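Local atomic coordinates of chitin elicitor receptor kinase 1 (Arabidopsis thaliana, PDB entry 4EBY), a protein that probably senses chitin at the plant cell surface through a LysM ectodomain and activates immune signalling when chitin oligomers bring two receptors together. Residues 6-20 with 55-67. Numbering follows the deposited sequence.
Sequences PLALASYYLENGTTL and IQMGSRVLVPFPC. With NAG (2-acetamido-2-deoxy-beta-D-glucopyranose), chain F; NAG (2-acetamido-2-deoxy-beta-D-glucopyranose), chain C.
Ala8 to Tyr13 and Arg60 to Phe65 pair antiparallel, consistent with the paired outer strands of a beta-alpha-alpha-beta LysM fold; helices 20-26 and 40-43 lie between them in sequence. Backbone hydrogen bonds join Ala8 with Phe65, Ala10 with Val63 and Tyr12 with Val61, and the side chains sort by face. On the face bearing Ser11, Tyr13 and Arg60, Arg60 runs extended from CG to NE and its NH1 donates to Ser11 OG (3.0 Å, N-H...O angle 164°), nearly in the guanidinium plane. Its NH2 forms a salt bridge with Asp152 and bonds to Pro147 O. The Tyr13 and Arg60 side chains cross at about a right angle, their ring and guanidinium planes 62° apart, with Arg60 CG near the ring plane at its edge. On the face of Ala8, Ala10 and Phe65, the Phe65 ring folds back over strand 8-13: with CG between its backbone N and carbonyl carbon (chi1 69°), one ring face receives Ala8 CB in a CH-pi contact, 4.1 Å from the centroid, while CE2 touches Ala10 CB. At the far end Leu14 CD1 meets Ile55 CD1 at 3.6 Å. Beyond it Asn16, in a type I' turn, carries N-linked NAG. From that turn Gly17 N reaches Met57 SD in a weak hydrogen bond of 3.4 Å.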
ATOM      1  N   PRO A   6       4.727   6.728 -12.409  1.00 25.75           N
ATOM      2  CA  PRO A   6       3.681   5.890 -13.002  1.00 26.31           C
ATOM      3  C   PRO A   6       3.075   4.820 -12.084  1.00 22.45           C
ATOM      4  O   PRO A   6       2.023   4.259 -12.392  1.00 27.49           O
ATOM      5  CB  PRO A   6       4.415   5.206 -14.162  1.00 30.73           C
ATOM      6  CG  PRO A   6       5.831   5.133 -13.697  1.00 31.50           C
ATOM      7  CD  PRO A   6       6.069   6.416 -12.925  1.00 31.58           C
ATOM      8  N   LEU A   7       3.756   4.497 -10.994  1.00 19.27           N
ATOM      9  CA  LEU A   7       3.213   3.545 -10.058  1.00 21.27           C
ATOM     10  C   LEU A   7       3.864   3.606  -8.696  1.00 19.17           C
ATOM     11  O   LEU A   7       4.904   4.255  -8.490  1.00 19.94           O
ATOM     12  CB  LEU A   7       3.316   2.130 -10.584  1.00 28.35           C
ATOM     13  CG  LEU A   7       4.646   1.427 -10.340  1.00 24.36           C
ATOM     14  CD1 LEU A   7       4.400  -0.072 -10.409  1.00 34.92           C
ATOM     15  CD2 LEU A   7       5.631   1.846 -11.363  1.00 33.28           C
ATOM     16  N   ALA A   8       3.204   2.941  -7.762  1.00 16.85           N
ATOM     17  CA  ALA A   8       3.684   2.784  -6.406  1.00 14.48           C
ATOM     18  C   ALA A   8       3.407   1.344  -6.003  1.00 15.21           C
ATOM     19  O   ALA A   8       2.765   0.591  -6.763  1.00 16.50           O
ATOM     20  CB  ALA A   8       2.969   3.765  -5.448  1.00 15.63           C
ATOM     21  N   LEU A   9       3.893   0.945  -4.830  1.00 13.00           N
ATOM     22  CA  LEU A   9       3.650  -0.415  -4.325  1.00 13.43           C
ATOM     23  C   LEU A   9       2.977  -0.303  -2.967  1.00 14.31           C
ATOM     24  O   LEU A   9       3.328   0.575  -2.175  1.00 16.70           O
ATOM     25  CB  LEU A   9       4.965  -1.179  -4.177  1.00 15.05           C
ATOM     26  CG  LEU A   9       5.704  -1.477  -5.480  1.00 18.32           C
ATOM     27  CD1 LEU A   9       7.099  -1.973  -5.191  1.00 18.68           C
ATOM     28  CD2 LEU A   9       4.917  -2.534  -6.257  1.00 19.86           C
ATOM     29  N   ALA A  10       1.991  -1.159  -2.706  1.00 13.37           N
ATOM     30  CA  ALA A  10       1.357  -1.201  -1.390  1.00 15.59           C
ATOM     31  C   ALA A  10       1.815  -2.447  -0.648  1.00 15.87           C
ATOM     32  O   ALA A  10       1.848  -3.540  -1.218  1.00 17.63           O
ATOM     33  CB  ALA A  10      -0.177  -1.204  -1.526  1.00 16.84           C
ATOM     34  N   SER A  11       2.166  -2.295   0.619  1.00 13.73           N
ATOM     35  CA  SER A  11       2.588  -3.437   1.423  1.00 14.80           C
ATOM     36  C   SER A  11       1.430  -3.960   2.239  1.00 15.91           C
ATOM     37  O   SER A  11       0.937  -3.270   3.136  1.00 15.58           O
ATOM     38  CB  SER A  11       3.726  -3.028   2.367  1.00 16.66           C
ATOM     39  OG  SER A  11       4.153  -4.148   3.138  1.00 17.77           O
ATOM     40  N   TYR A  12       0.976  -5.169   1.894  1.00 15.64           N
ATOM     41  CA  TYR A  12      -0.215  -5.743   2.511  1.00 16.27           C
ATOM     42  C   TYR A  12       0.170  -6.905   3.430  1.00 14.81           C
ATOM     43  O   TYR A  12       0.528  -7.985   2.966  1.00 16.77           O
ATOM     44  CB  TYR A  12      -1.148  -6.222   1.385  1.00 12.45           C
ATOM     45  CG  TYR A  12      -2.568  -6.538   1.792  1.00 14.46           C
ATOM     46  CD1 TYR A  12      -3.627  -5.770   1.321  1.00 15.94           C
ATOM     47  CD2 TYR A  12      -2.847  -7.607   2.638  1.00 17.05           C
ATOM     48  CE1 TYR A  12      -4.954  -6.081   1.680  1.00 14.60           C
ATOM     49  CE2 TYR A  12      -4.143  -7.900   3.012  1.00 16.53           C
ATOM     50  CZ  TYR A  12      -5.184  -7.134   2.541  1.00 15.52           C
ATOM     51  OH  TYR A  12      -6.474  -7.476   2.913  1.00 17.43           O
ATOM     52  N   TYR A  13       0.060  -6.699   4.741  1.00 13.93           N
ATOM     53  CA  TYR A  13       0.423  -7.721   5.716  1.00 15.57           C
ATOM     54  C   TYR A  13      -0.663  -8.796   5.828  1.00 15.38           C
ATOM     55  O   TYR A  13      -1.855  -8.476   5.822  1.00 18.66           O
ATOM     56  CB  TYR A  13       0.653  -7.066   7.077  1.00 17.50           C
ATOM     57  CG  TYR A  13       0.994  -8.046   8.167  1.00 18.68           C
ATOM     58  CD1 TYR A  13       2.291  -8.508   8.322  1.00 20.38           C
ATOM     59  CD2 TYR A  13       0.014  -8.514   9.041  1.00 17.72           C
ATOM     60  CE1 TYR A  13       2.617  -9.427   9.316  1.00 24.91           C
ATOM     61  CE2 TYR A  13       0.334  -9.427  10.051  1.00 19.31           C
ATOM     62  CZ  TYR A  13       1.637  -9.875  10.179  1.00 21.74           C
ATOM     63  OH  TYR A  13       1.962 -10.778  11.181  1.00 26.16           O
ATOM     64  N   LEU A  14      -0.239 -10.055   5.926  1.00 17.13           N
ATOM     65  CA  LEU A  14      -1.172 -11.174   5.901  1.00 18.05           C
ATOM     66  C   LEU A  14      -1.517 -11.700   7.291  1.00 19.98           C
ATOM     67  O   LEU A  14      -0.646 -12.193   8.020  1.00 21.42           O
ATOM     68  CB  LEU A  14      -0.565 -12.309   5.076  1.00 17.53           C
ATOM     69  CG  LEU A  14      -0.293 -11.987   3.609  1.00 19.10           C
ATOM     70  CD1 LEU A  14       0.307 -13.242   2.937  1.00 21.60           C
ATOM     71  CD2 LEU A  14      -1.584 -11.598   2.917  1.00 24.88           C
ATOM     72  N   GLU A  15      -2.791 -11.590   7.661  1.00 20.56           N
ATOM     73  CA  GLU A  15      -3.273 -12.273   8.844  1.00 21.33           C
ATOM     74  C   GLU A  15      -4.748 -12.663   8.701  1.00 20.54           C
ATOM     75  O   GLU A  15      -5.466 -12.131   7.857  1.00 21.74           O
ATOM     76  CB  GLU A  15      -3.039 -11.449  10.098  1.00 29.93           C
ATOM     77  CG  GLU A  15      -3.877 -10.221  10.149  1.00 27.87           C
ATOM     78  CD  GLU A  15      -3.566  -9.333  11.360  1.00 40.12           C
ATOM     79  OE1 GLU A  15      -4.031  -8.182  11.344  1.00 37.95           O
ATOM     80  OE2 GLU A  15      -2.884  -9.781  12.322  1.00 30.52           O
ATOM     81  N   ASN A  16      -5.168 -13.609   9.532  1.00 20.51           N
ATOM     82  CA  ASN A  16      -6.553 -14.060   9.603  1.00 23.82           C
ATOM     83  C   ASN A  16      -7.032 -14.648   8.289  1.00 26.00           C
ATOM     84  O   ASN A  16      -8.230 -14.660   8.022  1.00 25.88           O
ATOM     85  CB  ASN A  16      -7.514 -12.929  10.024  1.00 24.05           C
ATOM     86  CG  ASN A  16      -7.454 -12.617  11.509  1.00 28.94           C
ATOM     87  OD1 ASN A  16      -6.779 -13.296  12.276  1.00 31.57           O
ATOM     88  ND2 ASN A  16      -8.166 -11.553  11.908  1.00 31.66           N
ATOM     89  N   GLY A  17      -6.100 -15.117   7.462  1.00 22.10           N
ATOM     90  CA  GLY A  17      -6.485 -15.999   6.367  1.00 21.40           C
ATOM     91  C   GLY A  17      -6.521 -15.437   4.951  1.00 22.12           C
ATOM     92  O   GLY A  17      -6.836 -16.172   4.003  1.00 21.44           O
ATOM     93  N   THR A  18      -6.205 -14.153   4.805  1.00 19.45           N
ATOM     94  CA  THR A  18      -6.255 -13.445   3.530  1.00 15.62           C
ATOM     95  C   THR A  18      -5.623 -14.221   2.392  1.00 19.39           C
ATOM     96  O   THR A  18      -4.506 -14.713   2.531  1.00 20.62           O
ATOM     97  CB  THR A  18      -5.451 -12.151   3.659  1.00 19.84           C
ATOM     98  OG1 THR A  18      -5.998 -11.394   4.743  1.00 20.28           O
ATOM     99  CG2 THR A  18      -5.510 -11.346   2.372  1.00 20.18           C
ATOM    100  N   THR A  19      -6.342 -14.335   1.275  1.00 20.16           N
ATOM    101  CA  THR A  19      -5.792 -14.961   0.065  1.00 19.75           C
ATOM    102  C   THR A  19      -5.315 -13.930  -0.969  1.00 19.89           C
ATOM    103  O   THR A  19      -5.644 -12.734  -0.898  1.00 17.41           O
ATOM    104  CB  THR A  19      -6.839 -15.806  -0.638  1.00 20.52           C
ATOM    105  OG1 THR A  19      -7.938 -14.966  -1.006  1.00 20.59           O
ATOM    106  CG2 THR A  19      -7.325 -16.944   0.264  1.00 20.71           C
ATOM    107  N   LEU A  20      -4.557 -14.383  -1.965  1.00 18.36           N
ATOM    108  CA  LEU A  20      -4.073 -13.447  -2.976  1.00 18.61           C
ATOM    109  C   LEU A  20      -5.248 -12.882  -3.795  1.00 18.55           C
ATOM    110  O   LEU A  20      -5.246 -11.717  -4.201  1.00 18.06           O
ATOM    111  CB  LEU A  20      -3.066 -14.135  -3.892  1.00 21.82           C
ATOM    112  CG  LEU A  20      -2.338 -13.176  -4.829  1.00 22.17           C
ATOM    113  CD1 LEU A  20      -1.506 -12.204  -4.007  1.00 23.04           C
ATOM    114  CD2 LEU A  20      -1.467 -13.996  -5.807  1.00 24.77           C
ATOM    115  N   ILE A  55      -0.666 -18.749   0.242  1.00 21.32           N
ATOM    116  CA  ILE A  55       0.268 -17.737   0.728  1.00 22.82           C
ATOM    117  C   ILE A  55       0.415 -17.785   2.251  1.00 26.91           C
ATOM    118  O   ILE A  55      -0.450 -18.313   2.957  1.00 25.67           O
ATOM    119  CB  ILE A  55      -0.077 -16.320   0.217  1.00 23.12           C
ATOM    120  CG1 ILE A  55      -1.480 -15.870   0.663  1.00 22.80           C
ATOM    121  CG2 ILE A  55       0.017 -16.271  -1.299  1.00 23.15           C
ATOM    122  CD1 ILE A  55      -1.817 -14.434   0.231  1.00 21.33           C
ATOM    123  N   GLN A  56       1.524 -17.250   2.742  1.00 24.73           N
ATOM    124  CA  GLN A  56       1.978 -17.485   4.110  1.00 27.47           C
ATOM    125  C   GLN A  56       1.601 -16.355   5.055  1.00 25.69           C
ATOM    126  O   GLN A  56       2.061 -15.229   4.899  1.00 23.78           O
ATOM    127  CB  GLN A  56       3.504 -17.623   4.109  1.00 37.14           C
ATOM    128  CG  GLN A  56       4.113 -18.052   5.428  1.00 52.94           C
ATOM    129  CD  GLN A  56       4.330 -19.553   5.489  1.00 69.09           C
ATOM    130  OE1 GLN A  56       4.085 -20.269   4.511  1.00 70.06           O
ATOM    131  NE2 GLN A  56       4.792 -20.040   6.639  1.00 72.30           N
ATOM    132  N   MET A  57       0.794 -16.662   6.069  1.00 26.43           N
ATOM    133  CA  MET A  57       0.458 -15.639   7.064  1.00 22.01           C
ATOM    134  C   MET A  57       1.730 -15.102   7.712  1.00 22.57           C
ATOM    135  O   MET A  57       2.697 -15.840   7.906  1.00 28.36           O
ATOM    136  CB  MET A  57      -0.469 -16.216   8.139  1.00 23.69           C
ATOM    137  CG  MET A  57      -1.837 -16.648   7.638  1.00 26.19           C
ATOM    138  SD  MET A  57      -2.772 -15.358   6.785  1.00 23.79           S
ATOM    139  CE  MET A  57      -2.370 -15.710   5.077  1.00 23.84           C
ATOM    140  N   GLY A  58       1.728 -13.814   8.034  1.00 22.37           N
ATOM    141  CA  GLY A  58       2.859 -13.198   8.712  1.00 23.22           C
ATOM    142  C   GLY A  58       3.844 -12.564   7.754  1.00 25.80           C
ATOM    143  O   GLY A  58       4.820 -11.922   8.174  1.00 30.54           O
ATOM    144  N   SER A  59       3.588 -12.724   6.465  1.00 21.14           N
ATOM    145  CA  SER A  59       4.402 -12.077   5.445  1.00 23.18           C
ATOM    146  C   SER A  59       3.650 -10.872   4.876  1.00 24.28           C
ATOM    147  O   SER A  59       2.471 -10.644   5.199  1.00 19.89           O
ATOM    148  CB  SER A  59       4.757 -13.076   4.337  1.00 27.20           C
ATOM    149  OG  SER A  59       3.623 -13.404   3.550  1.00 29.56           O
ATOM    150  N   ARG A  60       4.338 -10.094   4.045  1.00 19.93           N
ATOM    151  CA  ARG A  60       3.724  -8.963   3.357  1.00 17.48           C
ATOM    152  C   ARG A  60       3.742  -9.178   1.852  1.00 17.85           C
ATOM    153  O   ARG A  60       4.750  -9.653   1.287  1.00 21.23           O
ATOM    154  CB  ARG A  60       4.491  -7.677   3.686  1.00 18.00           C
ATOM    155  CG  ARG A  60       4.262  -7.170   5.106  1.00 19.79           C
ATOM    156  CD  ARG A  60       5.323  -6.141   5.479  1.00 23.38           C
ATOM    157  NE  ARG A  60       5.156  -5.581   6.819  1.00 21.73           N
ATOM    158  CZ  ARG A  60       4.542  -4.421   7.087  1.00 22.17           C
ATOM    159  NH1 ARG A  60       3.981  -3.710   6.114  1.00 17.24           N
ATOM    160  NH2 ARG A  60       4.459  -3.983   8.338  1.00 19.07           N
ATOM    161  N   VAL A  61       2.628  -8.851   1.205  1.00 16.75           N
ATOM    162  CA  VAL A  61       2.534  -8.916  -0.247  1.00 15.79           C
ATOM    163  C   VAL A  61       2.598  -7.511  -0.821  1.00 16.62           C
ATOM    164  O   VAL A  61       1.873  -6.613  -0.376  1.00 16.49           O
ATOM    165  CB  VAL A  61       1.215  -9.597  -0.695  1.00 18.15           C
ATOM    166  CG1 VAL A  61       1.079  -9.604  -2.226  1.00 17.47           C
ATOM    167  CG2 VAL A  61       1.122 -11.014  -0.119  1.00 18.82           C
ATOM    168  N   LEU A  62       3.482  -7.311  -1.795  1.00 16.63           N
ATOM    169  CA  LEU A  62       3.607  -6.017  -2.468  1.00 17.38           C
ATOM    170  C   LEU A  62       2.673  -5.952  -3.669  1.00 17.56           C
ATOM    171  O   LEU A  62       2.687  -6.840  -4.514  1.00 16.83           O
ATOM    172  CB  LEU A  62       5.054  -5.804  -2.937  1.00 16.51           C
ATOM    173  CG  LEU A  62       6.046  -5.554  -1.813  1.00 18.69           C
ATOM    174  CD1 LEU A  62       7.461  -5.609  -2.369  1.00 20.40           C
ATOM    175  CD2 LEU A  62       5.764  -4.201  -1.157  1.00 20.01           C
ATOM    176  N   VAL A  63       1.875  -4.893  -3.751  1.00 14.51           N
ATOM    177  CA  VAL A  63       0.919  -4.778  -4.848  1.00 14.40           C
ATOM    178  C   VAL A  63       1.139  -3.485  -5.620  1.00 13.99           C
ATOM    179  O   VAL A  63       1.029  -2.395  -5.041  1.00 15.30           O
ATOM    180  CB  VAL A  63      -0.548  -4.798  -4.300  1.00 16.42           C
ATOM    181  CG1 VAL A  63      -1.590  -4.738  -5.436  1.00 17.86           C
ATOM    182  CG2 VAL A  63      -0.791  -6.030  -3.438  1.00 18.01           C
ATOM    183  N   PRO A  64       1.403  -3.566  -6.933  1.00 14.61           N
ATOM    184  CA  PRO A  64       1.566  -2.307  -7.674  1.00 14.58           C
ATOM    185  C   PRO A  64       0.232  -1.595  -7.887  1.00 15.25           C
ATOM    186  O   PRO A  64      -0.798  -2.263  -8.072  1.00 15.45           O
ATOM    187  CB  PRO A  64       2.140  -2.765  -9.016  1.00 15.28           C
ATOM    188  CG  PRO A  64       1.490  -4.153  -9.207  1.00 15.89           C
ATOM    189  CD  PRO A  64       1.455  -4.762  -7.818  1.00 14.97           C
ATOM    190  N   PHE A  65       0.243  -0.266  -7.827  1.00 15.14           N
ATOM    191  CA  PHE A  65      -0.971   0.520  -8.089  1.00 17.18           C
ATOM    192  C   PHE A  65      -0.620   1.903  -8.655  1.00 16.56           C
ATOM    193  O   PHE A  65       0.533   2.344  -8.546  1.00 17.89           O
ATOM    194  CB  PHE A  65      -1.852   0.616  -6.831  1.00 15.49           C
ATOM    195  CG  PHE A  65      -1.260   1.450  -5.704  1.00 15.18           C
ATOM    196  CD1 PHE A  65      -1.722   2.742  -5.496  1.00 15.05           C
ATOM    197  CD2 PHE A  65      -0.308   0.929  -4.841  1.00 15.06           C
ATOM    198  CE1 PHE A  65      -1.225   3.524  -4.443  1.00 17.18           C
ATOM    199  CE2 PHE A  65       0.208   1.711  -3.774  1.00 14.86           C
ATOM    200  CZ  PHE A  65      -0.263   3.001  -3.574  1.00 16.75           C
ATOM    201  N   PRO A  66      -1.585   2.575  -9.302  1.00 17.40           N
ATOM    202  CA  PRO A  66      -1.258   3.893  -9.886  1.00 19.33           C
ATOM    203  C   PRO A  66      -1.096   4.941  -8.796  1.00 19.14           C
ATOM    204  O   PRO A  66      -1.781   4.888  -7.780  1.00 21.95           O
ATOM    205  CB  PRO A  66      -2.507   4.244 -10.715  1.00 24.44           C
ATOM    206  CG  PRO A  66      -3.259   2.925 -10.880  1.00 23.70           C
ATOM    207  CD  PRO A  66      -2.954   2.140  -9.637  1.00 20.46           C
ATOM    208  N   CYS A  67      -0.199   5.896  -9.004  1.00 19.60           N
ATOM    209  CA  CYS A  67       0.051   6.916  -7.982  1.00 19.21           C
ATOM    210  C   CYS A  67      -0.252   8.268  -8.627  1.00 20.72           C
ATOM    211  O   CYS A  67       0.484   8.733  -9.495  1.00 25.20           O
ATOM    212  CB  CYS A  67       1.501   6.811  -7.489  1.00 20.98           C
ATOM    213  SG  CYS A  67       1.960   7.988  -6.141  1.00 21.86           S
TER
HETATM  214  C1  NAG F 810      -8.102 -11.251  13.322  1.00 34.70           C
HETATM  215  C2  NAG F 810      -8.346  -9.734  13.348  1.00 34.26           C
HETATM  216  C3  NAG F 810      -8.451  -9.195  14.768  1.00 45.89           C
HETATM  217  C4  NAG F 810      -9.427 -10.031  15.579  1.00 40.23           C
HETATM  218  C5  NAG F 810      -9.185 -11.530  15.395  1.00 40.59           C
HETATM  219  C6  NAG F 810     -10.268 -12.340  16.099  1.00 41.83           C
HETATM  220  C7  NAG F 810      -7.653  -8.176  11.649  1.00 46.73           C
HETATM  221  C8  NAG F 810      -6.589  -7.775  10.661  1.00 39.80           C
HETATM  222  N2  NAG F 810      -7.314  -9.010  12.631  1.00 34.89           N
HETATM  223  O3  NAG F 810      -8.882  -7.841  14.736  1.00 41.14           O
HETATM  224  O4  NAG F 810      -9.281  -9.712  16.945  1.00 45.26           O
HETATM  225  O5  NAG F 810      -9.161 -11.865  14.018  1.00 37.14           O
HETATM  226  O6  NAG F 810     -11.533 -11.976  15.589  1.00 41.43           O
HETATM  227  O7  NAG F 810      -8.796  -7.735  11.529  1.00 53.27           O
HETATM  228  C1  NAG C   1      -3.976  -2.741  11.438  1.00 19.26           C
HETATM  229  C2  NAG C   1      -3.493  -4.193  11.555  1.00 20.13           C
HETATM  230  C3  NAG C   1      -4.138  -4.884  12.762  1.00 27.64           C
HETATM  231  C4  NAG C   1      -4.064  -4.041  14.030  1.00 32.22           C
HETATM  232  C5  NAG C   1      -4.444  -2.591  13.742  1.00 24.14           C
HETATM  233  C6  NAG C   1      -4.249  -1.688  14.957  1.00 32.93           C
HETATM  234  C7  NAG C   1      -2.978  -5.655   9.652  1.00 23.84           C
HETATM  235  C8  NAG C   1      -3.508  -6.480   8.499  1.00 19.02           C
HETATM  236  N2  NAG C   1      -3.846  -4.918  10.354  1.00 19.82           N
HETATM  237  O3  NAG C   1      -3.553  -6.157  12.994  1.00 31.80           O
HETATM  238  O4  NAG C   1      -4.968  -4.569  14.983  1.00 36.03           O
HETATM  239  O5  NAG C   1      -3.668  -2.090  12.668  1.00 21.85           O
HETATM  240  O6  NAG C   1      -2.882  -1.703  15.319  1.00 36.72           O
HETATM  241  O7  NAG C   1      -1.775  -5.674   9.909  1.00 23.57           O
HETATM  242  O   HOH W   1       0.164   6.545 -11.919  1.00 31.28           O